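Local structure of alpha-galactosidase (Thermus thermophilus, 6LCJ) at residues 48-53 / 308-313. The protein probably hydrolyses terminal alpha-galactosyl residues from oligosaccharides, as a glycoside hydrolase family 36 alpha-galactosidase that assembles as a hexamer. Sequence-based numbering, arbitrary orientation.
Sequences HGWQSW and AAALPG
Ala-310 O accepts the backbone N-H of Gly-313 at 3.0 Å (N to O), closing a type VI turn whose cis peptide bond precedes Pro-312, and the six-membered ring of Trp-50 lies against both ends of this turn. The same oxygen stands 3.5 Å from Trp-50 CH2, a contact rather than a bond. Proline suits the third place of the turn because it tolerates the cis peptide. The backbone angles of Gly-313 would jam a CB against the preceding carbonyl oxygen, hence glycine; its bare CA sits over one face of the indole, a CH-pi contact 3.9 Å from the six-membered ring centroid and 24° off the normal. Ala-310 comes instead at the ring's edge, its CB 3.4 Å from Trp-50 CZ2; a short methyl suits this close approach. CB also lies 3.6 Å from Trp-50 CH2, and thus the methyl and the carbonyl oxygen of Ala-310 both meet the CZ2-CH2 edge. With CG anti to the backbone N (chi1 -175°), beside the carbonyl carbon, and chi2 at 41°, the indole of Trp-50 extends with its benzo end at the turn. NE1 donates a hydrogen bond to Glu-317 OE2, which helps limit rotation of the ring, and the backbone N hydrogen-bonds to Asp-78 OD1. Were Trp-50 an alanine, the Gly-313 CA and the Ala-310 methyl would probably lose their aromatic partner, and Glu-317 the indole N-H. The contact joins two domains: 48-53 runs on from the end of strand 44-48 of the seven-stranded antiparallel sheet, before strand 56-59, while 308-313 follows strand 298-303, fourth of the parallel barrel, where family 36 enzymes generally carry their nucleophile, and leads into helix 317-331, whose Tyr-320 touches Ala-310.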
loop_
_atom_site.group_PDB
_atom_site.type_symbol
_atom_site.label_atom_id
_atom_site.label_comp_id
_atom_site.label_asym_id
_atom_site.label_seq_id
_atom_site.Cartn_x
_atom_site.Cartn_y
_atom_site.Cartn_z
ATOM N N HIS E 48 29.745 -1.223 18.357
ATOM C CA HIS E 48 30.179 0.020 18.992
ATOM C C HIS E 48 29.376 1.216 18.467
ATOM O O HIS E 48 29.527 1.623 17.309
ATOM C CB HIS E 48 31.664 0.263 18.784
ATOM C CG HIS E 48 32.151 1.423 19.584
ATOM N ND1 HIS E 48 32.586 2.599 19.011
ATOM C CD2 HIS E 48 32.161 1.629 20.924
ATOM C CE1 HIS E 48 32.885 3.462 19.964
ATOM N NE2 HIS E 48 32.638 2.898 21.135
ATOM N N GLY E 49 28.550 1.801 19.329
ATOM C CA GLY E 49 27.785 2.976 18.953
ATOM C C GLY E 49 28.647 4.219 18.776
ATOM O O GLY E 49 29.807 4.298 19.192
ATOM N N TRP E 50 28.033 5.228 18.158
ATOM C CA TRP E 50 28.778 6.389 17.678
ATOM C C TRP E 50 29.224 7.307 18.808
ATOM O O TRP E 50 30.371 7.765 18.823
ATOM C CB TRP E 50 27.923 7.178 16.702
ATOM C CG TRP E 50 28.633 8.322 16.048
ATOM C CD1 TRP E 50 29.914 8.339 15.572
ATOM C CD2 TRP E 50 28.087 9.614 15.782
ATOM N NE1 TRP E 50 30.195 9.564 15.024
ATOM C CE2 TRP E 50 29.089 10.364 15.133
ATOM C CE3 TRP E 50 26.832 10.208 16.014
ATOM C CZ2 TRP E 50 28.886 11.680 14.720
ATOM C CZ3 TRP E 50 26.625 11.509 15.601
ATOM C CH2 TRP E 50 27.646 12.236 14.958
ATOM N N GLN E 51 28.318 7.642 19.723
ATOM C CA GLN E 51 28.571 8.684 20.704
ATOM C C GLN E 51 28.337 8.156 22.124
ATOM O O GLN E 51 27.992 6.989 22.342
ATOM C CB GLN E 51 27.720 9.936 20.400
ATOM C CG GLN E 51 26.247 9.675 20.174
ATOM C CD GLN E 51 25.357 10.554 21.037
ATOM O OE1 GLN E 51 25.650 10.776 22.215
ATOM N NE2 GLN E 51 24.254 11.049 20.458
ATOM N N SER E 52 28.546 9.049 23.095
ATOM C CA SER E 52 28.480 8.709 24.520
ATOM C C SER E 52 27.248 7.884 24.870
ATOM O O SER E 52 27.360 6.812 25.471
ATOM C CB SER E 52 28.492 9.991 25.347
ATOM O OG SER E 52 29.768 10.608 25.289
ATOM N N TRP E 53 26.060 8.371 24.497
ATOM C CA TRP E 53 24.808 7.721 24.867
ATOM C C TRP E 53 24.533 6.472 24.037
ATOM O O TRP E 53 23.693 5.653 24.431
ATOM C CB TRP E 53 23.642 8.722 24.741
ATOM C CG TRP E 53 23.916 10.017 25.472
ATOM C CD1 TRP E 53 24.595 10.162 26.652
ATOM C CD2 TRP E 53 23.555 11.340 25.058
ATOM N NE1 TRP E 53 24.670 11.483 26.999
ATOM C CE2 TRP E 53 24.042 12.232 26.039
ATOM C CE3 TRP E 53 22.862 11.863 23.958
ATOM C CZ2 TRP E 53 23.858 13.624 25.951
ATOM C CZ3 TRP E 53 22.685 13.263 23.875
ATOM C CH2 TRP E 53 23.174 14.112 24.867
ATOM N N ALA E 308 26.049 17.060 17.950
ATOM C CA ALA E 308 25.486 18.049 17.038
ATOM C C ALA E 308 26.544 18.619 16.105
ATOM O O ALA E 308 26.242 18.955 14.954
ATOM C CB ALA E 308 24.803 19.165 17.819
ATOM N N ALA E 309 27.792 18.714 16.564
ATOM C CA ALA E 309 28.862 19.242 15.734
ATOM C C ALA E 309 29.357 18.248 14.685
ATOM O O ALA E 309 30.155 18.632 13.815
ATOM C CB ALA E 309 30.029 19.678 16.617
ATOM N N ALA E 310 28.921 16.987 14.745
ATOM C CA ALA E 310 29.425 15.952 13.849
ATOM C C ALA E 310 28.329 15.343 12.985
ATOM O O ALA E 310 28.572 14.343 12.304
ATOM C CB ALA E 310 30.146 14.859 14.642
ATOM N N LEU E 311 27.141 15.922 12.968
ATOM C CA LEU E 311 26.116 15.410 12.077
ATOM C C LEU E 311 26.588 15.513 10.622
ATOM O O LEU E 311 27.360 16.411 10.265
ATOM C CB LEU E 311 24.806 16.165 12.302
ATOM C CG LEU E 311 24.195 15.731 13.647
ATOM C CD1 LEU E 311 23.125 16.702 14.138
ATOM C CD2 LEU E 311 23.656 14.282 13.607
ATOM N N PRO E 312 26.160 14.586 9.754
ATOM C CA PRO E 312 25.172 13.528 9.973
ATOM C C PRO E 312 25.746 12.197 10.416
ATOM O O PRO E 312 25.101 11.185 10.214
ATOM C CB PRO E 312 24.528 13.379 8.585
ATOM C CG PRO E 312 25.584 13.863 7.600
ATOM C CD PRO E 312 26.708 14.519 8.387
ATOM N N GLY E 313 26.928 12.175 11.010
ATOM C CA GLY E 313 27.481 10.916 11.453
ATOM C C GLY E 313 28.939 10.820 11.097
ATOM O O GLY E 313 29.649 11.834 11.147
#